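Heroin esterase (Rhodococcus sp., PDB 1LZL) probably hydrolyses acetyl esters, heroin among them, as a bacterial acetyl esterase of the alpha/beta hydrolase fold. Local coordinates at residues V81-I85 against S98-C102; N115-R119 against D132-A136; S45-V49 against V103-R107. All coordinates share one frame; numbering follows the deposited sequence.

Contacts 1 and 2 are buried and lie on neighbouring strands of the central sheet, 79-85 and 112-116, where the probable hydrogen bond from Val116 N to Trp84 O (2.9 Å) joins them directly. Contact 3 is only partly buried, with its centre about 19 Å from the centre of the chain against about 9 Å for contact 1, yet both use helix 99-109, contact 1 its first turn and contact 3 the turns that follow. Chemistry follows place: aromatic rings and a sulfur dominate contact 1, contact 2 pairs small apolar side chains with a salt bridge, and contact 3 has an arginine holding loop carbonyls, one of them also through water.

Contact 1: residues V81-I85 against S98-C102; sequences VLLWI and SDPFC
Both Trp84 and Phe101 carry CG anti to the backbone N (chi1 close to 180° in each), which extends the indole from its strand and the phenyl from its helix until the two rings meet. This is strand-to-helix packing inside a beta-alpha-beta unit of the alpha/beta hydrolase fold, strand 79-85, helix 99-109 and strand 112-116. The ring pair is edge-to-face: the CD2-CE2 edge of Phe101 is directed at one face of the indole, with centroids 4.8 Å apart for the six-membered ring and planes inclined at 58°. Phe101 CD2 stands over the middle of the indole, and Phe101 CE2 comes to 3.6 Å from Trp84 CZ3. Two residues earlier on the strand, Leu82 points to the same side of the sheet, and its CD2 methyl reaches Phe101 CE2 at 4.1 Å, the two side chains crossing at about a right angle. Cys102 adds a sulfur-aromatic contact, its SG placed obliquely 4.3 Å from the centroid of the five-membered ring of Trp84. Beyond these segments the indole also touches Asn115 of the neighbouring strand and Gln159, at the end of strand 153-159, in what is probably the nucleophile elbow. The polar part of the indole is met by Ser98, the residue just before the helix, whose hydroxyl sits at the ring edge, in its plane. Its bond is weak: Trp84 NE1 donates to Ser98 OG across 3.1 Å with an N-H...O angle of 149°.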
ATOM      1  N   VAL A  81       1.103 -16.181   2.656  1.00 12.12           N
ATOM      2  CA  VAL A  81       1.301 -14.975   3.454  1.00 11.70           C
ATOM      3  C   VAL A  81       1.151 -13.729   2.573  1.00 11.47           C
ATOM      4  O   VAL A  81       1.588 -13.736   1.429  1.00 11.85           O
ATOM      5  CB  VAL A  81       2.664 -14.978   4.138  1.00 11.96           C
ATOM      6  CG1 VAL A  81       3.800 -15.041   3.119  1.00 14.08           C
ATOM      7  CG2 VAL A  81       2.844 -13.765   5.070  1.00 12.17           C
ATOM      8  N   LEU A  82       0.554 -12.681   3.123  1.00 10.23           N
ATOM      9  CA  LEU A  82       0.491 -11.373   2.497  1.00 10.30           C
ATOM     10  C   LEU A  82       1.483 -10.477   3.240  1.00 10.93           C
ATOM     11  O   LEU A  82       1.284 -10.262   4.442  1.00 11.35           O
ATOM     12  CB  LEU A  82      -0.915 -10.795   2.581  1.00 10.67           C
ATOM     13  CG  LEU A  82      -1.086  -9.313   2.184  1.00 10.98           C
ATOM     14  CD1 LEU A  82      -0.732  -9.093   0.708  1.00 10.45           C
ATOM     15  CD2 LEU A  82      -2.517  -8.888   2.523  1.00 11.47           C
ATOM     16  N   LEU A  83       2.493  -9.963   2.558  1.00  9.09           N
ATOM     17  CA  LEU A  83       3.338  -8.903   3.127  1.00  9.36           C
ATOM     18  C   LEU A  83       2.571  -7.615   2.858  1.00  8.81           C
ATOM     19  O   LEU A  83       2.283  -7.303   1.708  1.00  9.99           O
ATOM     20  CB  LEU A  83       4.713  -8.925   2.451  1.00 10.15           C
ATOM     21  CG  LEU A  83       5.741  -7.947   3.014  1.00 11.50           C
ATOM     22  CD1 LEU A  83       6.388  -8.466   4.262  1.00 23.15           C
ATOM     23  CD2 LEU A  83       6.871  -7.665   2.011  1.00 21.72           C
ATOM     24  N   TRP A  84       2.200  -6.867   3.889  1.00  8.68           N
ATOM     25  CA  TRP A  84       1.356  -5.708   3.738  1.00  8.23           C
ATOM     26  C   TRP A  84       2.098  -4.452   4.177  1.00  8.94           C
ATOM     27  O   TRP A  84       2.830  -4.484   5.178  1.00  9.22           O
ATOM     28  CB  TRP A  84       0.079  -5.853   4.633  1.00 10.79           C
ATOM     29  CG  TRP A  84      -0.788  -4.633   4.447  1.00 10.11           C
ATOM     30  CD1 TRP A  84      -0.982  -3.625   5.324  1.00 13.36           C
ATOM     31  CD2 TRP A  84      -1.538  -4.339   3.273  1.00 11.66           C
ATOM     32  NE1 TRP A  84      -1.826  -2.701   4.779  1.00 15.02           N
ATOM     33  CE2 TRP A  84      -2.188  -3.112   3.528  1.00 13.29           C
ATOM     34  CE3 TRP A  84      -1.755  -4.965   2.048  1.00 12.38           C
ATOM     35  CZ2 TRP A  84      -3.031  -2.486   2.609  1.00 17.01           C
ATOM     36  CZ3 TRP A  84      -2.595  -4.355   1.113  1.00 16.43           C
ATOM     37  CH2 TRP A  84      -3.232  -3.118   1.404  1.00 18.69           C
ATOM     38  N   ILE A  85       1.899  -3.363   3.451  1.00  8.41           N
ATOM     39  CA  ILE A  85       2.622  -2.115   3.680  1.00  7.74           C
ATOM     40  C   ILE A  85       1.619  -0.979   3.723  1.00  8.05           C
ATOM     41  O   ILE A  85       0.897  -0.656   2.755  1.00  8.47           O
ATOM     42  CB  ILE A  85       3.658  -1.906   2.544  1.00  7.71           C
ATOM     43  CG1 ILE A  85       4.536  -3.163   2.362  1.00  8.60           C
ATOM     44  CG2 ILE A  85       4.480  -0.668   2.792  1.00  8.01           C
ATOM     45  CD1 ILE A  85       5.345  -3.143   1.067  1.00  9.46           C
ATOM     46  N   SER A  98      -2.979  -0.405   9.934  1.00 11.78           N
ATOM     47  CA  SER A  98      -3.548  -1.389   9.016  1.00 10.98           C
ATOM     48  C   SER A  98      -3.994  -2.670   9.711  1.00 11.81           C
ATOM     49  O   SER A  98      -4.393  -3.626   9.013  1.00 11.61           O
ATOM     50  CB  SER A  98      -2.542  -1.730   7.919  1.00 13.86           C
ATOM     51  OG  SER A  98      -2.305  -0.684   7.026  1.00 16.74           O
ATOM     52  N   ASP A  99      -3.964  -2.710  11.033  1.00 11.40           N
ATOM     53  CA  ASP A  99      -4.461  -3.925  11.688  1.00 12.41           C
ATOM     54  C   ASP A  99      -5.863  -4.349  11.253  1.00 11.38           C
ATOM     55  O   ASP A  99      -6.044  -5.556  11.052  1.00 12.70           O
ATOM     56  CB  ASP A  99      -4.469  -3.726  13.210  1.00 14.10           C
ATOM     57  CG  ASP A  99      -3.162  -3.917  13.922  1.00 15.76           C
ATOM     58  OD1 ASP A  99      -2.107  -4.227  13.304  1.00 14.65           O
ATOM     59  OD2 ASP A  99      -3.132  -3.782  15.174  1.00 18.36           O
ATOM     60  N   PRO A 100      -6.832  -3.473  11.033  1.00 13.32           N
ATOM     61  CA  PRO A 100      -8.172  -3.958  10.634  1.00 12.84           C
ATOM     62  C   PRO A 100      -8.151  -4.845   9.402  1.00 14.55           C
ATOM     63  O   PRO A 100      -8.683  -5.954   9.381  1.00 12.93           O
ATOM     64  CB  PRO A 100      -8.945  -2.653  10.404  1.00 13.12           C
ATOM     65  CG  PRO A 100      -8.322  -1.686  11.380  1.00 14.15           C
ATOM     66  CD  PRO A 100      -6.846  -2.001  11.216  1.00 13.08           C
ATOM     67  N   PHE A 101      -7.461  -4.380   8.364  1.00 12.03           N
ATOM     68  CA  PHE A 101      -7.383  -5.139   7.111  1.00 11.83           C
ATOM     69  C   PHE A 101      -6.595  -6.425   7.312  1.00 11.66           C
ATOM     70  O   PHE A 101      -6.967  -7.480   6.780  1.00 11.10           O
ATOM     71  CB  PHE A 101      -6.758  -4.286   5.984  1.00 13.48           C
ATOM     72  CG  PHE A 101      -6.671  -5.028   4.651  1.00 13.26           C
ATOM     73  CD1 PHE A 101      -7.845  -5.508   4.057  1.00 14.99           C
ATOM     74  CD2 PHE A 101      -5.432  -5.260   4.052  1.00 13.07           C
ATOM     75  CE1 PHE A 101      -7.755  -6.204   2.844  1.00 14.04           C
ATOM     76  CE2 PHE A 101      -5.340  -5.902   2.812  1.00 12.13           C
ATOM     77  CZ  PHE A 101      -6.520  -6.378   2.230  1.00 12.88           C
ATOM     78  N   CYS A 102      -5.486  -6.352   8.047  1.00 11.35           N
ATOM     79  CA  CYS A 102      -4.651  -7.562   8.200  1.00 12.64           C
ATOM     80  C   CYS A 102      -5.404  -8.650   8.978  1.00 12.29           C
ATOM     81  O   CYS A 102      -5.313  -9.832   8.664  1.00 13.59           O
ATOM     82  CB  CYS A 102      -3.323  -7.175   8.869  1.00 12.77           C
ATOM     83  SG  CYS A 102      -2.341  -6.104   7.772  1.00 13.72           S
TER

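Contact 2: residues N115-R119 against D132-A136; sequences NVEYR and DCYAA
Strand 112-116 of the alpha/beta hydrolase sheet, with the chain that leaves it, packs here against helix 128-142, and Arg119 meets Asp132 across the join. Asp132 OD2 takes two bonds. Backbone Arg119 N donates to its anti lone pair at 2.9 Å, while Arg119 NE uses the syn lone pair at 2.8 Å and 170°, nearly straight and in the guanidinium plane. A bend at chi3 (-65°) turns the guanidinium back to the carboxylate, their planes 39° apart, and lets Arg119 NH2 add a weak bond to Asp132 OD1 at 3.0 Å. Were Asp132 an alanine, the guanidinium would probably be left without its charged mate in the helix and the Arg119 N-H without this acceptor. Arg119 NH2 has a second salt-bridge partner in Asp62. Deeper in, Val116 CG2 meets Ala136 CB at 3.7 Å, and Cys133 SG lies 4.1 Å from Tyr118 CB, oblique to the phenol ring. The Tyr118 hydroxyl instead bonds to His86 O. Valine against alanine is strand-to-helix packing of the alpha/beta/alpha sandwich of the alpha/beta hydrolase fold, with a salt bridge from the chain that follows the strand.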
ATOM      1  N   ASN A 115       2.652  -7.533   8.404  1.00  9.60           N
ATOM      2  CA  ASN A 115       2.408  -6.093   8.272  1.00  9.06           C
ATOM      3  C   ASN A 115       3.634  -5.297   8.683  1.00  8.80           C
ATOM      4  O   ASN A 115       4.065  -5.328   9.843  1.00 10.35           O
ATOM      5  CB  ASN A 115       1.209  -5.843   9.171  1.00  9.93           C
ATOM      6  CG  ASN A 115       0.707  -4.429   9.199  1.00 10.37           C
ATOM      7  OD1 ASN A 115       1.152  -3.621   8.378  1.00 11.91           O
ATOM      8  ND2 ASN A 115      -0.170  -4.102  10.142  1.00 11.98           N
ATOM      9  N   VAL A 116       4.262  -4.621   7.719  1.00  9.13           N
ATOM     10  CA  VAL A 116       5.646  -4.125   7.929  1.00  9.07           C
ATOM     11  C   VAL A 116       5.751  -2.719   8.509  1.00  9.28           C
ATOM     12  O   VAL A 116       5.168  -1.759   7.961  1.00 10.37           O
ATOM     13  CB  VAL A 116       6.402  -4.152   6.585  1.00 10.73           C
ATOM     14  CG1 VAL A 116       7.845  -3.700   6.782  1.00 12.87           C
ATOM     15  CG2 VAL A 116       6.378  -5.510   5.899  1.00 11.46           C
ATOM     16  N   GLU A 117       6.500  -2.570   9.590  1.00  9.54           N
ATOM     17  CA  GLU A 117       6.789  -1.244  10.172  1.00  9.44           C
ATOM     18  C   GLU A 117       8.007  -0.640   9.497  1.00 10.11           C
ATOM     19  O   GLU A 117       9.141  -0.773   9.954  1.00 11.06           O
ATOM     20  CB  GLU A 117       6.991  -1.365  11.673  1.00 11.13           C
ATOM     21  CG  GLU A 117       7.022   0.004  12.359  1.00 14.39           C
ATOM     22  CD  GLU A 117       5.641   0.518  12.615  1.00 16.33           C
ATOM     23  OE1 GLU A 117       5.062   1.167  11.733  1.00 14.68           O
ATOM     24  OE2 GLU A 117       5.098   0.278  13.705  1.00 21.23           O
ATOM     25  N   TYR A 118       7.806  -0.012   8.329  1.00  9.94           N
ATOM     26  CA  TYR A 118       8.934   0.645   7.671  1.00  9.17           C
ATOM     27  C   TYR A 118       9.236   1.996   8.273  1.00 10.63           C
ATOM     28  O   TYR A 118       8.360   2.637   8.900  1.00 10.99           O
ATOM     29  CB  TYR A 118       8.681   0.741   6.170  1.00 10.50           C
ATOM     30  CG  TYR A 118       7.462   1.536   5.740  1.00  8.66           C
ATOM     31  CD1 TYR A 118       7.577   2.905   5.509  1.00  9.72           C
ATOM     32  CD2 TYR A 118       6.238   0.923   5.573  1.00  8.44           C
ATOM     33  CE1 TYR A 118       6.428   3.605   5.118  1.00  9.78           C
ATOM     34  CE2 TYR A 118       5.085   1.603   5.172  1.00  8.61           C
ATOM     35  CZ  TYR A 118       5.216   2.949   4.954  1.00  9.04           C
ATOM     36  OH  TYR A 118       4.121   3.688   4.534  1.00  9.94           O
ATOM     37  N   ARG A 119      10.472   2.440   8.080  1.00  9.59           N
ATOM     38  CA  ARG A 119      10.798   3.780   8.582  1.00  9.90           C
ATOM     39  C   ARG A 119      10.186   4.888   7.729  1.00  9.69           C
ATOM     40  O   ARG A 119      10.141   4.784   6.503  1.00 10.39           O
ATOM     41  CB  ARG A 119      12.319   3.946   8.528  1.00 10.61           C
ATOM     42  CG  ARG A 119      13.049   3.139   9.600  1.00 10.62           C
ATOM     43  CD  ARG A 119      14.565   3.206   9.387  1.00 11.35           C
ATOM     44  NE  ARG A 119      14.841   2.521   8.103  1.00 10.00           N
ATOM     45  CZ  ARG A 119      16.023   2.537   7.509  1.00 10.70           C
ATOM     46  NH1 ARG A 119      17.048   3.209   8.070  1.00 11.65           N
ATOM     47  NH2 ARG A 119      16.212   1.911   6.337  1.00 10.38           N
ATOM     48  N   ASP A 132      13.508  -1.384   3.850  1.00  9.24           N
ATOM     49  CA  ASP A 132      12.898  -2.057   4.999  1.00  9.66           C
ATOM     50  C   ASP A 132      11.863  -3.070   4.537  1.00  8.52           C
ATOM     51  O   ASP A 132      11.728  -4.161   5.099  1.00  9.50           O
ATOM     52  CB  ASP A 132      12.199  -1.040   5.922  1.00  9.38           C
ATOM     53  CG  ASP A 132      13.206  -0.116   6.598  1.00  9.23           C
ATOM     54  OD1 ASP A 132      14.416  -0.437   6.651  1.00  9.74           O
ATOM     55  OD2 ASP A 132      12.737   0.944   7.120  1.00 10.37           O
ATOM     56  N   CYS A 133      11.104  -2.706   3.481  1.00  9.27           N
ATOM     57  CA  CYS A 133      10.062  -3.640   2.998  1.00  8.64           C
ATOM     58  C   CYS A 133      10.726  -4.867   2.354  1.00  8.31           C
ATOM     59  O   CYS A 133      10.253  -5.997   2.528  1.00  9.06           O
ATOM     60  CB  CYS A 133       9.171  -2.897   1.998  1.00  9.68           C
ATOM     61  SG  CYS A 133       8.160  -1.590   2.797  1.00  9.85           S
ATOM     62  N   TYR A 134      11.810  -4.598   1.616  1.00  9.17           N
ATOM     63  CA  TYR A 134      12.481  -5.758   0.968  1.00  9.15           C
ATOM     64  C   TYR A 134      13.170  -6.617   2.028  1.00  8.71           C
ATOM     65  O   TYR A 134      13.159  -7.843   1.911  1.00  9.68           O
ATOM     66  CB  TYR A 134      13.416  -5.270  -0.133  1.00  9.38           C
ATOM     67  CG  TYR A 134      14.098  -6.365  -0.910  1.00  9.39           C
ATOM     68  CD1 TYR A 134      13.322  -7.241  -1.652  1.00 10.34           C
ATOM     69  CD2 TYR A 134      15.469  -6.505  -0.893  1.00 11.83           C
ATOM     70  CE1 TYR A 134      13.908  -8.255  -2.370  1.00 10.18           C
ATOM     71  CE2 TYR A 134      16.069  -7.538  -1.635  1.00 11.35           C
ATOM     72  CZ  TYR A 134      15.273  -8.381  -2.359  1.00 12.65           C
ATOM     73  OH  TYR A 134      15.816  -9.439  -3.098  1.00 13.98           O
ATOM     74  N   ALA A 135      13.702  -5.953   3.052  1.00  8.70           N
ATOM     75  CA  ALA A 135      14.308  -6.728   4.139  1.00  9.07           C
ATOM     76  C   ALA A 135      13.290  -7.631   4.799  1.00  8.65           C
ATOM     77  O   ALA A 135      13.602  -8.784   5.140  1.00 10.95           O
ATOM     78  CB  ALA A 135      14.929  -5.768   5.139  1.00 10.75           C
ATOM     79  N   ALA A 136      12.066  -7.137   4.992  1.00  8.63           N
ATOM     80  CA  ALA A 136      11.002  -7.937   5.600  1.00  9.53           C
ATOM     81  C   ALA A 136      10.652  -9.080   4.670  1.00  9.66           C
ATOM     82  O   ALA A 136      10.420 -10.217   5.073  1.00 10.42           O
ATOM     83  CB  ALA A 136       9.767  -7.039   5.858  1.00 11.75           C
TER

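Contact 3: residues S45-V49 against V103-R107; sequences SFDGV and VEVAR
The guanidinium of Arg107 is approached at its edge by the backbone of Ser45-Asp47, and a water lies near the same plane, whereas the Phe46 ring receives Val103 CG2 obliquely at 3.7 Å from Phe46 CE2. Asp47 O is gripped side-on by two nitrogens: Arg107 NE donates to it at 2.7 Å, tilted 26° from the carbonyl plane, and Arg107 NH2 at 2.9 Å, within that plane and on a lone pair. Arg107 NH2 also reaches Ser45 O at 3.0 Å, but from above the carbonyl plane, 69° out of it. Water 1 donates to this same Ser45 O and accepts from Arg107 NH1, so the link is made twice, directly and through solvent. Arg107 CG lies anti to the backbone N, carrying the chain outward, and a bend at chi3 (-71°) swings the guanidinium onto the loop. The carbonyls are presented by two turns: Ser45 OG accepts from Asp47 N in an ST turn, and Phe46 to Val49 form a type II beta turn with Gly48 at positive phi. Beneath this polar layer, Val49 CG1 packs on Ala106 CB at 3.8 Å, and Val49 CG2 on the methyls of Val103. The loop before strand 49-56 is joined to helix 99-109 by apolar packing and by a positive charge on backbone carbonyls, a pairing that probably rests on loop shape, since the Asp47 carboxylate does not touch the guanidinium.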
ATOM      1  N   SER A  45     -11.858  -6.028  16.769  1.00 21.17           N
ATOM      2  CA  SER A  45     -11.885  -7.417  17.192  1.00 19.79           C
ATOM      3  C   SER A  45     -10.749  -8.217  16.568  1.00 20.66           C
ATOM      4  O   SER A  45     -10.513  -8.157  15.347  1.00 19.63           O
ATOM      5  CB  SER A  45     -13.241  -8.073  16.817  1.00 19.25           C
ATOM      6  OG  SER A  45     -13.199  -9.457  17.093  1.00 21.88           O
ATOM      7  N   PHE A  46     -10.090  -8.967  17.446  1.00 19.31           N
ATOM      8  CA  PHE A  46      -9.056  -9.895  17.050  1.00 18.55           C
ATOM      9  C   PHE A  46      -9.496 -11.342  17.217  1.00 18.71           C
ATOM     10  O   PHE A  46      -8.728 -12.280  17.272  1.00 20.50           O
ATOM     11  CB  PHE A  46      -7.790  -9.606  17.850  1.00 19.33           C
ATOM     12  CG  PHE A  46      -7.070  -8.328  17.463  1.00 19.68           C
ATOM     13  CD1 PHE A  46      -7.500  -7.079  17.838  1.00 18.97           C
ATOM     14  CD2 PHE A  46      -5.918  -8.443  16.670  1.00 22.12           C
ATOM     15  CE1 PHE A  46      -6.812  -5.947  17.440  1.00 20.97           C
ATOM     16  CE2 PHE A  46      -5.215  -7.300  16.296  1.00 22.14           C
ATOM     17  CZ  PHE A  46      -5.654  -6.037  16.678  1.00 19.86           C
ATOM     18  N   ASP A  47     -10.827 -11.537  17.278  1.00 21.77           N
ATOM     19  CA  ASP A  47     -11.374 -12.887  17.356  1.00 22.24           C
ATOM     20  C   ASP A  47     -10.899 -13.731  16.181  1.00 25.18           C
ATOM     21  O   ASP A  47     -10.925 -13.272  15.052  1.00 21.49           O
ATOM     22  CB  ASP A  47     -12.907 -12.884  17.374  1.00 34.01           C
ATOM     23  CG  ASP A  47     -13.452 -14.209  17.880  1.00 48.97           C
ATOM     24  OD1 ASP A  47     -13.056 -14.674  18.976  1.00 59.07           O
ATOM     25  OD2 ASP A  47     -14.287 -14.790  17.154  1.00 59.38           O
ATOM     26  N   GLY A  48     -10.480 -14.955  16.479  1.00 22.98           N
ATOM     27  CA  GLY A  48     -10.026 -15.947  15.572  1.00 21.47           C
ATOM     28  C   GLY A  48      -8.631 -15.701  15.032  1.00 20.34           C
ATOM     29  O   GLY A  48      -8.221 -16.438  14.139  1.00 21.54           O
ATOM     30  N   VAL A  49      -7.884 -14.721  15.486  1.00 17.56           N
ATOM     31  CA  VAL A  49      -6.518 -14.541  14.982  1.00 18.32           C
ATOM     32  C   VAL A  49      -5.590 -14.200  16.141  1.00 17.95           C
ATOM     33  O   VAL A  49      -6.090 -13.888  17.233  1.00 19.35           O
ATOM     34  CB  VAL A  49      -6.382 -13.441  13.905  1.00 17.88           C
ATOM     35  CG1 VAL A  49      -7.350 -13.650  12.762  1.00 19.38           C
ATOM     36  CG2 VAL A  49      -6.566 -12.050  14.522  1.00 19.90           C
ATOM     37  N   VAL A 103      -6.157  -8.212  10.010  1.00 14.27           N
ATOM     38  CA  VAL A 103      -6.991  -9.175  10.733  1.00 14.20           C
ATOM     39  C   VAL A 103      -8.035  -9.776   9.795  1.00 14.10           C
ATOM     40  O   VAL A 103      -8.298 -10.988   9.792  1.00 15.01           O
ATOM     41  CB  VAL A 103      -7.651  -8.470  11.926  1.00 15.28           C
ATOM     42  CG1 VAL A 103      -8.801  -9.287  12.511  1.00 14.14           C
ATOM     43  CG2 VAL A 103      -6.588  -8.203  12.992  1.00 17.07           C
ATOM     44  N   GLU A 104      -8.653  -8.918   8.967  1.00 14.19           N
ATOM     45  CA  GLU A 104      -9.665  -9.423   8.026  1.00 15.08           C
ATOM     46  C   GLU A 104      -9.145 -10.523   7.120  1.00 13.47           C
ATOM     47  O   GLU A 104      -9.756 -11.577   6.877  1.00 14.97           O
ATOM     48  CB  GLU A 104     -10.248  -8.238   7.200  1.00 18.66           C
ATOM     49  CG  GLU A 104     -11.449  -8.701   6.373  1.00 31.32           C
ATOM     50  CD  GLU A 104     -12.149  -7.644   5.547  1.00 31.07           C
ATOM     51  OE1 GLU A 104     -11.466  -6.636   5.223  1.00 52.22           O
ATOM     52  OE2 GLU A 104     -13.364  -7.791   5.198  1.00 33.33           O
ATOM     53  N   VAL A 105      -7.952 -10.266   6.563  1.00 13.67           N
ATOM     54  CA  VAL A 105      -7.349 -11.250   5.642  1.00 13.22           C
ATOM     55  C   VAL A 105      -7.058 -12.557   6.398  1.00 12.73           C
ATOM     56  O   VAL A 105      -7.358 -13.642   5.900  1.00 13.81           O
ATOM     57  CB  VAL A 105      -6.068 -10.639   5.042  1.00 12.20           C
ATOM     58  CG1 VAL A 105      -5.218 -11.697   4.378  1.00 13.76           C
ATOM     59  CG2 VAL A 105      -6.466  -9.502   4.082  1.00 14.89           C
ATOM     60  N   ALA A 106      -6.471 -12.430   7.595  1.00 12.50           N
ATOM     61  CA  ALA A 106      -6.117 -13.653   8.327  1.00 12.71           C
ATOM     62  C   ALA A 106      -7.372 -14.422   8.709  1.00 15.04           C
ATOM     63  O   ALA A 106      -7.490 -15.629   8.564  1.00 17.06           O
ATOM     64  CB  ALA A 106      -5.316 -13.333   9.572  1.00 12.83           C
ATOM     65  N   ARG A 107      -8.391 -13.727   9.212  1.00 14.95           N
ATOM     66  CA  ARG A 107      -9.609 -14.403   9.649  1.00 16.15           C
ATOM     67  C   ARG A 107     -10.406 -14.958   8.473  1.00 17.40           C
ATOM     68  O   ARG A 107     -10.862 -16.103   8.501  1.00 22.30           O
ATOM     69  CB  ARG A 107     -10.434 -13.401  10.485  1.00 18.15           C
ATOM     70  CG  ARG A 107     -11.743 -14.008  10.982  1.00 21.47           C
ATOM     71  CD  ARG A 107     -12.719 -12.965  11.523  1.00 26.17           C
ATOM     72  NE  ARG A 107     -12.219 -12.430  12.793  1.00 26.95           N
ATOM     73  CZ  ARG A 107     -12.087 -11.115  12.947  1.00 23.92           C
ATOM     74  NH1 ARG A 107     -12.413 -10.299  11.933  1.00 24.61           N
ATOM     75  NH2 ARG A 107     -11.631 -10.671  14.103  1.00 21.27           N
TER
HETATM   76  O   HOH W   1     -11.891  -7.479  13.055  1.00 22.80           O